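Local coordinates for 2-oxoglutarate (2OG) and Fe(II)-dependent oxygenase superfamily protein (Arabidopsis thaliana, PDB 6KWA) that probably catalyses the irreversible, 2-oxoglutarate-dependent oxidation of the auxin indole-3-acetic acid to inactive 2-oxoindole-3-acetic acid, at residues 4-9 and 30-35. Sequence-based numbering, arbitrary orientation.
Sequences TIDLEE and RVINHG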
ATOM      1  N   THR A   4      15.085  -6.322   0.548  1.00 47.35           N
ATOM      2  CA  THR A   4      14.876  -5.372   1.594  1.00 49.41           C
ATOM      3  C   THR A   4      15.836  -4.248   1.333  1.00 49.28           C
ATOM      4  O   THR A   4      16.983  -4.499   0.976  1.00 48.03           O
ATOM      5  CB  THR A   4      15.086  -5.977   2.952  1.00 51.49           C
ATOM      6  OG1 THR A   4      14.063  -6.953   3.166  1.00 49.20           O
ATOM      7  CG2 THR A   4      15.008  -4.882   4.017  1.00 45.95           C
ATOM      8  N   ILE A   5      15.309  -3.028   1.355  1.00 46.25           N
ATOM      9  CA  ILE A   5      16.058  -1.814   1.050  1.00 45.79           C
ATOM     10  C   ILE A   5      16.190  -0.877   2.244  1.00 43.01           C
ATOM     11  O   ILE A   5      15.199  -0.499   2.861  1.00 42.40           O
ATOM     12  CB  ILE A   5      15.401  -1.091  -0.145  1.00 42.96           C
ATOM     13  CG1 ILE A   5      15.670  -1.962  -1.377  1.00 45.79           C
ATOM     14  CG2 ILE A   5      15.963   0.298  -0.329  1.00 41.55           C
ATOM     15  CD1 ILE A   5      15.340  -1.334  -2.683  1.00 44.61           C
ATOM     16  N   ASP A   6      17.429  -0.514   2.556  1.00 50.10           N
ATOM     17  CA  ASP A   6      17.775   0.374   3.675  1.00 47.48           C
ATOM     18  C   ASP A   6      17.685   1.820   3.228  1.00 47.16           C
ATOM     19  O   ASP A   6      18.566   2.302   2.525  1.00 49.35           O
ATOM     20  CB  ASP A   6      19.200   0.044   4.168  1.00 53.14           C
ATOM     21  CG  ASP A   6      19.595   0.789   5.464  1.00 53.25           C
ATOM     22  OD1 ASP A   6      18.936   1.766   5.881  1.00 48.32           O
ATOM     23  OD2 ASP A   6      20.598   0.367   6.075  1.00 60.04           O
ATOM     24  N   LEU A   7      16.661   2.538   3.689  1.00 47.79           N
ATOM     25  CA  LEU A   7      16.438   3.909   3.253  1.00 48.62           C
ATOM     26  C   LEU A   7      17.435   4.868   3.894  1.00 51.37           C
ATOM     27  O   LEU A   7      17.438   6.050   3.553  1.00 50.08           O
ATOM     28  CB  LEU A   7      15.005   4.350   3.578  1.00 44.27           C
ATOM     29  CG  LEU A   7      13.896   3.593   2.815  1.00 50.97           C
ATOM     30  CD1 LEU A   7      12.529   4.161   3.121  1.00 36.85           C
ATOM     31  CD2 LEU A   7      14.130   3.611   1.299  1.00 42.39           C
ATOM     32  N   GLU A   8      18.281   4.368   4.805  1.00 51.62           N
ATOM     33  CA  GLU A   8      19.380   5.201   5.354  1.00 54.46           C
ATOM     34  C   GLU A   8      20.735   4.927   4.675  1.00 58.03           C
ATOM     35  O   GLU A   8      21.775   5.293   5.203  1.00 57.71           O
ATOM     36  CB  GLU A   8      19.542   5.029   6.864  1.00 52.20           C
ATOM     37  CG  GLU A   8      18.424   5.670   7.673  1.00 57.37           C
ATOM     38  CD  GLU A   8      18.572   5.427   9.171  1.00 66.87           C
ATOM     39  OE1 GLU A   8      19.438   4.616   9.578  1.00 76.42           O
ATOM     40  OE2 GLU A   8      17.828   6.060   9.946  1.00 71.79           O
ATOM     41  N   GLU A   9      20.713   4.266   3.523  1.00 52.11           N
ATOM     42  CA  GLU A   9      21.917   4.096   2.713  1.00 52.44           C
ATOM     43  C   GLU A   9      22.463   5.476   2.399  1.00 55.67           C
ATOM     44  O   GLU A   9      21.705   6.361   2.001  1.00 53.23           O
ATOM     45  CB  GLU A   9      21.594   3.322   1.426  1.00 50.33           C
ATOM     46  CG  GLU A   9      22.639   3.463   0.332  1.00 50.37           C
ATOM     47  CD  GLU A   9      23.891   2.663   0.574  1.00 55.13           C
ATOM     48  OE1 GLU A   9      23.788   1.447   0.870  1.00 62.40           O
ATOM     49  OE2 GLU A   9      24.985   3.269   0.479  1.00 53.75           O
ATOM     50  N   ARG A  30      10.856  -4.455   0.526  1.00 39.15           N
ATOM     51  CA  ARG A  30      10.650  -4.119   1.916  1.00 45.81           C
ATOM     52  C   ARG A  30      11.523  -2.897   2.199  1.00 45.23           C
ATOM     53  O   ARG A  30      12.559  -2.738   1.556  1.00 45.51           O
ATOM     54  CB  ARG A  30      11.049  -5.329   2.776  1.00 49.68           C
ATOM     55  CG  ARG A  30      10.588  -5.343   4.230  1.00 52.11           C
ATOM     56  CD  ARG A  30      11.035  -6.670   4.925  1.00 56.04           C
ATOM     57  NE  ARG A  30      10.112  -7.789   4.719  1.00 52.62           N
ATOM     58  CZ  ARG A  30      10.388  -8.905   4.042  1.00 59.74           C
ATOM     59  NH1 ARG A  30      11.582  -9.092   3.483  1.00 54.89           N
ATOM     60  NH2 ARG A  30       9.463  -9.855   3.939  1.00 55.51           N
ATOM     61  N   VAL A  31      11.097  -2.004   3.088  1.00 42.37           N
ATOM     62  CA  VAL A  31      11.985  -0.941   3.528  1.00 45.11           C
ATOM     63  C   VAL A  31      12.230  -1.051   5.033  1.00 48.74           C
ATOM     64  O   VAL A  31      11.339  -1.429   5.814  1.00 43.64           O
ATOM     65  CB  VAL A  31      11.470   0.477   3.180  1.00 43.52           C
ATOM     66  CG1 VAL A  31      11.553   0.694   1.667  1.00 38.50           C
ATOM     67  CG2 VAL A  31      10.043   0.737   3.703  1.00 36.26           C
ATOM     68  N   ILE A  32      13.475  -0.770   5.412  1.00 49.26           N
ATOM     69  CA  ILE A  32      13.883  -0.626   6.807  1.00 48.67           C
ATOM     70  C   ILE A  32      14.485   0.751   6.972  1.00 49.40           C
ATOM     71  O   ILE A  32      14.833   1.407   5.976  1.00 47.61           O
ATOM     72  CB  ILE A  32      14.928  -1.676   7.217  1.00 48.47           C
ATOM     73  CG1 ILE A  32      16.121  -1.618   6.252  1.00 49.16           C
ATOM     74  CG2 ILE A  32      14.319  -3.059   7.255  1.00 51.55           C
ATOM     75  CD1 ILE A  32      17.282  -2.516   6.642  1.00 57.39           C
ATOM     76  N   ASN A  33      14.600   1.189   8.223  1.00 50.68           N
ATOM     77  CA  ASN A  33      15.025   2.549   8.551  1.00 47.61           C
ATOM     78  C   ASN A  33      14.246   3.567   7.744  1.00 45.90           C
ATOM     79  O   ASN A  33      14.801   4.530   7.218  1.00 51.17           O
ATOM     80  CB  ASN A  33      16.531   2.698   8.322  1.00 52.31           C
ATOM     81  CG  ASN A  33      17.339   1.615   9.034  1.00 58.77           C
ATOM     82  OD1 ASN A  33      16.893   1.042  10.039  1.00 56.21           O
ATOM     83  ND2 ASN A  33      18.513   1.300   8.492  1.00 54.73           N
ATOM     84  N   HIS A  34      12.945   3.330   7.663  1.00 42.72           N
ATOM     85  CA  HIS A  34      12.015   4.103   6.849  1.00 44.15           C
ATOM     86  C   HIS A  34      11.661   5.482   7.373  1.00 48.39           C
ATOM     87  O   HIS A  34      10.900   6.208   6.738  1.00 46.95           O
ATOM     88  CB  HIS A  34      10.760   3.279   6.616  1.00 42.67           C
ATOM     89  CG  HIS A  34      10.309   2.527   7.817  1.00 44.21           C
ATOM     90  ND1 HIS A  34       9.851   3.156   8.955  1.00 36.18           N
ATOM     91  CD2 HIS A  34      10.222   1.198   8.056  1.00 44.04           C
ATOM     92  CE1 HIS A  34       9.520   2.246   9.853  1.00 40.80           C
ATOM     93  NE2 HIS A  34       9.727   1.048   9.331  1.00 48.82           N
ATOM     94  N   GLY A  35      12.090   5.792   8.592  1.00 46.70           N
ATOM     95  CA  GLY A  35      11.783   7.073   9.189  1.00 46.29           C
ATOM     96  C   GLY A  35      10.415   7.243   9.842  1.00 48.22           C
ATOM     97  O   GLY A  35      10.110   8.297  10.357  1.00 48.46           O
TER
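Ile5 joins its backbone to both neighbours of Val31: its N donates to Arg30 O (2.8 Å) and its O accepts from Ile32 N (3.1 Å). Leu7 N continues the pattern past the end of the strand with a nearly straight bond to Ile32 O, 172° at the hydrogen.

Near the turn, Asp6 OD1 accepts two hydrogen bonds. Asn33 ND2 reaches it at 2.7 Å and Glu8 N at 2.9 Å, the two donors lying on opposite faces of the carboxylate plane; the second bond closes an Asx turn within the type I turn Asp6-Glu9. With CG anti to the backbone N (chi1 -172°), the carboxylate is carried toward Asn33. An alanine in place of Asp6 would probably leave the Asn33 amide and Glu8 N without their shared acceptor, and the Asn33 side chain freer to turn. At the other end, Arg30 NH1 donates to Thr4 OG1 (3.3 Å) in the guanidinium plane, while NH2 of the same group binds Asp201 O.

The pairing is that of a right-handed beta-alpha-beta unit, strand 4-6, helix 12-25 and strand 28-32, in which 4-6 is the outermost strand of the larger sheet of this double-stranded beta-helix enzyme and 28-32 is its neighbour.

Apolar contacts flank the strands. On the face of Thr4 and Ile32, their CG2 methyls meet at 3.8 Å, and Ile32 CG1 lies against Asp6 CA. Beyond the strand, Leu7 CD1 sits in the angle formed by Val31 CB (3.8 Å) and His34 CA, with Leu122 and Leu126 of helix 106-133 also touching the leucine. The extended Glu8 side chain crosses that of Asn33 at about a right angle, its CD 3.5 Å from Asn33 CB.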